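Local coordinates for rifin (Plasmodium falciparum, PDB 7JZK), which is a variant surface antigen whose V2 domain, the part in this chain, binds a LAIR1 ectodomain taken from an antibody and probably targets the human receptor LAIR1, at residues B[30-39]-B[112-123]. Sequence-based numbering, arbitrary orientation.
Sequences AIIGALKRYF and ITGAVTQLVEKA
The first torsions of Leu119 and Tyr38 bring their side chains together between the helices: CG of Leu119 stands anti to its carbonyl carbon (chi1 -82°), while CG of Tyr38 lies opposite the backbone N (chi1 -168°), which carries the ring across to the leucine. The two side chains cross at about a right angle. Methyl CD2 of Leu119 sits over one face of the Tyr38 ring, displaced toward its rim, in a CH-pi contact 4.1 Å from the ring centroid. The other methyl of Leu119, CD1, presses closely on CB of Ala34 at 3.5 Å, so the fork of the leucine grips helix 30-39 at two positions one turn apart. Where the helices draw nearer, small residues make room: CB of Ala30 meets CB of Ala123 at 3.8 Å, and their CA atoms are 5.4 Å apart. Beside this pair Ile31 lies alongside Val120, pointing the same way, and its CD1 reaches Val120 CG1 at 3.8 Å. At the other end the backbones lie farther apart and the aromatic rings of Tyr38 and Phe39 reach across between them. CZ of Phe39 touches Ala115 CB at 4.3 Å and also reaches methyls of Ile112 and Val116, while Tyr38 CD1 rests over the centre of the Phe39 ring. The segments run roughly antiparallel (139°), with axes 9.1 Å apart at closest approach, and are held across the interface by apolar side chains. This largely buried pairing joins the C-terminal end of helix 13-39 to helix 108-126 in the helical V2 domain. Helix 61-75 packs on Leu35, Ile112 and Val116, helix 49-55 places Phe53 against Ile31 and Leu35, and helix 86-94 supplies Phe88 and Val91 to Phe39.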
ATOM      1  N   ALA B  30     -10.366 -15.321  17.221  1.00 57.66           N
ATOM      2  CA  ALA B  30     -11.299 -14.293  16.770  1.00 61.34           C
ATOM      3  C   ALA B  30     -10.579 -13.168  16.034  1.00 61.30           C
ATOM      4  O   ALA B  30     -11.015 -12.733  14.955  1.00 59.82           O
ATOM      5  CB  ALA B  30     -12.091 -13.743  17.958  1.00 63.36           C
ATOM      6  N   ILE B  31      -9.467 -12.679  16.592  1.00 61.20           N
ATOM      7  CA  ILE B  31      -8.828 -11.574  15.880  1.00 62.16           C
ATOM      8  C   ILE B  31      -8.181 -12.074  14.604  1.00 59.59           C
ATOM      9  O   ILE B  31      -8.128 -11.351  13.606  1.00 61.81           O
ATOM     10  CB  ILE B  31      -7.800 -10.797  16.719  1.00 63.13           C
ATOM     11  CG1 ILE B  31      -7.533  -9.444  16.059  1.00 63.36           C
ATOM     12  CG2 ILE B  31      -6.493 -11.533  16.772  1.00 63.84           C
ATOM     13  CD1 ILE B  31      -8.776  -8.623  15.775  1.00 59.07           C
ATOM     14  N   ILE B  32      -7.714 -13.318  14.589  1.00 57.13           N
ATOM     15  CA  ILE B  32      -7.041 -13.805  13.400  1.00 60.85           C
ATOM     16  C   ILE B  32      -8.055 -13.947  12.290  1.00 60.42           C
ATOM     17  O   ILE B  32      -7.818 -13.525  11.154  1.00 59.98           O
ATOM     18  CB  ILE B  32      -6.286 -15.124  13.675  1.00 62.71           C
ATOM     19  CG1 ILE B  32      -5.010 -14.859  14.487  1.00 65.26           C
ATOM     20  CG2 ILE B  32      -5.993 -15.848  12.340  1.00 51.08           C
ATOM     21  CD1 ILE B  32      -4.464 -16.113  15.215  1.00 60.11           C
ATOM     22  N   GLY B  33      -9.197 -14.557  12.589  1.00 55.66           N
ATOM     23  CA  GLY B  33     -10.238 -14.647  11.589  1.00 51.55           C
ATOM     24  C   GLY B  33     -10.660 -13.294  11.070  1.00 51.50           C
ATOM     25  O   GLY B  33     -10.877 -13.132   9.873  1.00 58.46           O
ATOM     26  N   ALA B  34     -10.793 -12.305  11.962  1.00 48.28           N
ATOM     27  CA  ALA B  34     -11.230 -10.984  11.519  1.00 55.84           C
ATOM     28  C   ALA B  34     -10.209 -10.337  10.569  1.00 56.27           C
ATOM     29  O   ALA B  34     -10.578  -9.789   9.520  1.00 48.77           O
ATOM     30  CB  ALA B  34     -11.492 -10.096  12.741  1.00 58.78           C
ATOM     31  N   LEU B  35      -8.911 -10.461  10.885  1.00 56.10           N
ATOM     32  CA  LEU B  35      -7.874  -9.891  10.028  1.00 49.32           C
ATOM     33  C   LEU B  35      -7.774 -10.623   8.702  1.00 54.72           C
ATOM     34  O   LEU B  35      -7.615  -9.997   7.644  1.00 50.77           O
ATOM     35  CB  LEU B  35      -6.533  -9.984  10.728  1.00 49.69           C
ATOM     36  CG  LEU B  35      -6.479  -9.215  12.024  1.00 53.19           C
ATOM     37  CD1 LEU B  35      -5.132  -9.526  12.624  1.00 59.86           C
ATOM     38  CD2 LEU B  35      -6.666  -7.752  11.704  1.00 48.37           C
ATOM     39  N   LYS B  36      -7.928 -11.945   8.734  1.00 50.40           N
ATOM     40  CA  LYS B  36      -7.861 -12.740   7.521  1.00 50.64           C
ATOM     41  C   LYS B  36      -9.033 -12.434   6.603  1.00 54.18           C
ATOM     42  O   LYS B  36      -8.871 -12.273   5.396  1.00 47.28           O
ATOM     43  CB  LYS B  36      -7.860 -14.227   7.897  1.00 56.16           C
ATOM     44  CG  LYS B  36      -7.006 -15.151   7.027  1.00 62.16           C
ATOM     45  CD  LYS B  36      -7.311 -16.636   7.238  1.00 62.89           C
ATOM     46  CE  LYS B  36      -6.966 -17.065   8.636  1.00 59.47           C
ATOM     47  NZ  LYS B  36      -5.743 -16.382   9.127  1.00 67.56           N
ATOM     48  N   ARG B  37     -10.228 -12.354   7.162  1.00 53.67           N
ATOM     49  CA  ARG B  37     -11.424 -12.107   6.374  1.00 51.92           C
ATOM     50  C   ARG B  37     -11.499 -10.666   5.885  1.00 51.40           C
ATOM     51  O   ARG B  37     -12.131 -10.403   4.855  1.00 48.36           O
ATOM     52  CB  ARG B  37     -12.652 -12.525   7.192  1.00 54.61           C
ATOM     53  CG  ARG B  37     -12.708 -14.068   7.425  1.00 61.02           C
ATOM     54  CD  ARG B  37     -13.751 -14.505   8.461  1.00 57.66           C
ATOM     55  NE  ARG B  37     -15.115 -14.093   8.129  1.00 58.76           N
ATOM     56  CZ  ARG B  37     -16.051 -13.790   9.031  1.00 65.45           C
ATOM     57  NH1 ARG B  37     -17.267 -13.430   8.623  1.00 62.30           N
ATOM     58  NH2 ARG B  37     -15.776 -13.821  10.340  1.00 70.88           N
ATOM     59  N   TYR B  38     -10.889  -9.713   6.601  1.00 50.30           N
ATOM     60  CA  TYR B  38     -11.003  -8.323   6.170  1.00 47.23           C
ATOM     61  C   TYR B  38      -9.845  -7.892   5.288  1.00 44.52           C
ATOM     62  O   TYR B  38     -10.047  -7.126   4.346  1.00 44.33           O
ATOM     63  CB  TYR B  38     -11.068  -7.386   7.381  1.00 43.48           C
ATOM     64  CG  TYR B  38     -11.480  -5.971   7.045  1.00 43.31           C
ATOM     65  CD1 TYR B  38     -10.556  -5.046   6.573  1.00 49.95           C
ATOM     66  CD2 TYR B  38     -12.792  -5.565   7.192  1.00 47.80           C
ATOM     67  CE1 TYR B  38     -10.932  -3.755   6.254  1.00 49.05           C
ATOM     68  CE2 TYR B  38     -13.183  -4.287   6.888  1.00 50.16           C
ATOM     69  CZ  TYR B  38     -12.251  -3.381   6.415  1.00 56.82           C
ATOM     70  OH  TYR B  38     -12.634  -2.094   6.110  1.00 57.18           O
ATOM     71  N   PHE B  39      -8.636  -8.365   5.571  1.00 48.76           N
ATOM     72  CA  PHE B  39      -7.458  -7.998   4.798  1.00 43.16           C
ATOM     73  C   PHE B  39      -7.000  -9.100   3.855  1.00 45.42           C
ATOM     74  O   PHE B  39      -6.144  -8.841   3.009  1.00 42.35           O
ATOM     75  CB  PHE B  39      -6.295  -7.636   5.719  1.00 44.27           C
ATOM     76  CG  PHE B  39      -6.519  -6.397   6.516  1.00 43.07           C
ATOM     77  CD1 PHE B  39      -6.269  -5.151   5.978  1.00 45.18           C
ATOM     78  CD2 PHE B  39      -6.970  -6.483   7.827  1.00 44.83           C
ATOM     79  CE1 PHE B  39      -6.482  -3.999   6.730  1.00 46.63           C
ATOM     80  CE2 PHE B  39      -7.178  -5.339   8.587  1.00 43.16           C
ATOM     81  CZ  PHE B  39      -6.935  -4.096   8.036  1.00 46.90           C
ATOM     82  N   ILE B 112      -6.088   2.262   8.260  1.00 42.94           N
ATOM     83  CA  ILE B 112      -5.873   0.923   8.767  1.00 50.48           C
ATOM     84  C   ILE B 112      -6.169   0.887  10.256  1.00 53.03           C
ATOM     85  O   ILE B 112      -6.760  -0.064  10.750  1.00 50.26           O
ATOM     86  CB  ILE B 112      -4.439   0.465   8.465  1.00 46.26           C
ATOM     87  CG1 ILE B 112      -4.251   0.390   6.963  1.00 45.72           C
ATOM     88  CG2 ILE B 112      -4.136  -0.902   9.156  1.00 46.92           C
ATOM     89  CD1 ILE B 112      -2.821   0.245   6.548  1.00 48.04           C
ATOM     90  N   THR B 113      -5.747   1.921  10.987  1.00 54.55           N
ATOM     91  CA  THR B 113      -5.980   2.010  12.424  1.00 53.21           C
ATOM     92  C   THR B 113      -7.469   2.003  12.714  1.00 54.66           C
ATOM     93  O   THR B 113      -7.941   1.234  13.549  1.00 52.82           O
ATOM     94  CB  THR B 113      -5.304   3.284  12.969  1.00 56.06           C
ATOM     95  OG1 THR B 113      -3.877   3.178  12.807  1.00 53.36           O
ATOM     96  CG2 THR B 113      -5.640   3.543  14.437  1.00 55.91           C
ATOM     97  N   GLY B 114      -8.240   2.796  11.984  1.00 50.81           N
ATOM     98  CA  GLY B 114      -9.676   2.771  12.200  1.00 50.86           C
ATOM     99  C   GLY B 114     -10.276   1.410  11.896  1.00 53.10           C
ATOM    100  O   GLY B 114     -11.137   0.918  12.638  1.00 56.78           O
ATOM    101  N   ALA B 115      -9.794   0.762  10.833  1.00 49.81           N
ATOM    102  CA  ALA B 115     -10.325  -0.551  10.486  1.00 54.61           C
ATOM    103  C   ALA B 115     -10.015  -1.567  11.581  1.00 56.20           C
ATOM    104  O   ALA B 115     -10.903  -2.290  12.053  1.00 53.89           O
ATOM    105  CB  ALA B 115      -9.753  -1.008   9.144  1.00 47.60           C
ATOM    106  N   VAL B 116      -8.766  -1.592  12.041  1.00 49.67           N
ATOM    107  CA  VAL B 116      -8.365  -2.537  13.069  1.00 53.67           C
ATOM    108  C   VAL B 116      -9.138  -2.280  14.343  1.00 55.87           C
ATOM    109  O   VAL B 116      -9.515  -3.219  15.057  1.00 57.76           O
ATOM    110  CB  VAL B 116      -6.852  -2.417  13.295  1.00 54.66           C
ATOM    111  CG1 VAL B 116      -6.454  -3.066  14.596  1.00 54.01           C
ATOM    112  CG2 VAL B 116      -6.113  -3.019  12.138  1.00 51.99           C
ATOM    113  N   THR B 117      -9.452  -1.013  14.611  1.00 55.37           N
ATOM    114  CA  THR B 117     -10.244  -0.694  15.787  1.00 57.03           C
ATOM    115  C   THR B 117     -11.599  -1.368  15.693  1.00 60.23           C
ATOM    116  O   THR B 117     -12.028  -2.072  16.620  1.00 63.55           O
ATOM    117  CB  THR B 117     -10.406   0.820  15.923  1.00 55.89           C
ATOM    118  OG1 THR B 117      -9.133   1.434  16.191  1.00 51.77           O
ATOM    119  CG2 THR B 117     -11.391   1.143  17.044  1.00 53.09           C
ATOM    120  N   GLN B 118     -12.258  -1.229  14.543  1.00 56.91           N
ATOM    121  CA  GLN B 118     -13.547  -1.893  14.410  1.00 56.36           C
ATOM    122  C   GLN B 118     -13.410  -3.406  14.544  1.00 63.57           C
ATOM    123  O   GLN B 118     -14.228  -4.055  15.207  1.00 64.64           O
ATOM    124  CB  GLN B 118     -14.181  -1.550  13.071  1.00 56.67           C
ATOM    125  CG  GLN B 118     -14.171  -0.079  12.722  1.00 62.08           C
ATOM    126  CD  GLN B 118     -15.523   0.537  12.925  1.00 71.06           C
ATOM    127  OE1 GLN B 118     -16.189   0.265  13.928  1.00 72.18           O
ATOM    128  NE2 GLN B 118     -15.958   1.352  11.966  1.00 72.38           N
ATOM    129  N   LEU B 119     -12.359  -3.983  13.960  1.00 62.23           N
ATOM    130  CA  LEU B 119     -12.249  -5.440  13.972  1.00 61.77           C
ATOM    131  C   LEU B 119     -12.022  -5.989  15.380  1.00 63.17           C
ATOM    132  O   LEU B 119     -12.605  -7.014  15.753  1.00 60.93           O
ATOM    133  CB  LEU B 119     -11.157  -5.903  13.002  1.00 59.12           C
ATOM    134  CG  LEU B 119     -11.478  -6.023  11.501  1.00 59.06           C
ATOM    135  CD1 LEU B 119     -12.540  -7.061  11.293  1.00 59.21           C
ATOM    136  CD2 LEU B 119     -11.950  -4.744  10.860  1.00 58.71           C
ATOM    137  N   VAL B 120     -11.197  -5.318  16.187  1.00 65.51           N
ATOM    138  CA  VAL B 120     -10.992  -5.809  17.547  1.00 65.33           C
ATOM    139  C   VAL B 120     -12.252  -5.622  18.376  1.00 69.48           C
ATOM    140  O   VAL B 120     -12.604  -6.483  19.200  1.00 71.12           O
ATOM    141  CB  VAL B 120      -9.777  -5.128  18.205  1.00 62.19           C
ATOM    142  CG1 VAL B 120      -8.583  -5.179  17.286  1.00 63.40           C
ATOM    143  CG2 VAL B 120     -10.088  -3.695  18.572  1.00 68.22           C
ATOM    144  N   GLU B 121     -12.983  -4.526  18.145  1.00 70.24           N
ATOM    145  CA  GLU B 121     -14.225  -4.377  18.881  1.00 70.69           C
ATOM    146  C   GLU B 121     -15.193  -5.479  18.499  1.00 74.36           C
ATOM    147  O   GLU B 121     -15.884  -6.023  19.358  1.00 80.16           O
ATOM    148  CB  GLU B 121     -14.845  -3.002  18.658  1.00 65.12           C
ATOM    149  CG  GLU B 121     -13.888  -1.877  18.993  1.00 73.73           C
ATOM    150  CD  GLU B 121     -13.220  -2.032  20.348  1.00 78.18           C
ATOM    151  OE1 GLU B 121     -12.013  -1.715  20.442  1.00 81.01           O
ATOM    152  OE2 GLU B 121     -13.876  -2.486  21.309  1.00 75.83           O
ATOM    153  N   LYS B 122     -15.216  -5.858  17.221  1.00 74.06           N
ATOM    154  CA  LYS B 122     -16.115  -6.914  16.774  1.00 75.56           C
ATOM    155  C   LYS B 122     -15.717  -8.270  17.347  1.00 81.57           C
ATOM    156  O   LYS B 122     -16.580  -9.063  17.748  1.00 88.75           O
ATOM    157  CB  LYS B 122     -16.131  -6.950  15.240  1.00 76.00           C
ATOM    158  CG  LYS B 122     -16.622  -8.270  14.625  1.00 81.02           C
ATOM    159  CD  LYS B 122     -15.477  -9.187  14.153  1.00 75.87           C
ATOM    160  CE  LYS B 122     -15.971 -10.613  13.849  1.00 83.30           C
ATOM    161  NZ  LYS B 122     -16.419 -11.377  15.060  1.00 83.00           N
ATOM    162  N   ALA B 123     -14.417  -8.545  17.442  1.00 79.34           N
ATOM    163  CA  ALA B 123     -13.989  -9.825  17.992  1.00 80.19           C
ATOM    164  C   ALA B 123     -14.370  -9.929  19.472  1.00 87.30           C
ATOM    165  O   ALA B 123     -15.015 -10.899  19.911  1.00 95.89           O
ATOM    166  CB  ALA B 123     -12.489  -9.996  17.733  1.00 75.42           C
TER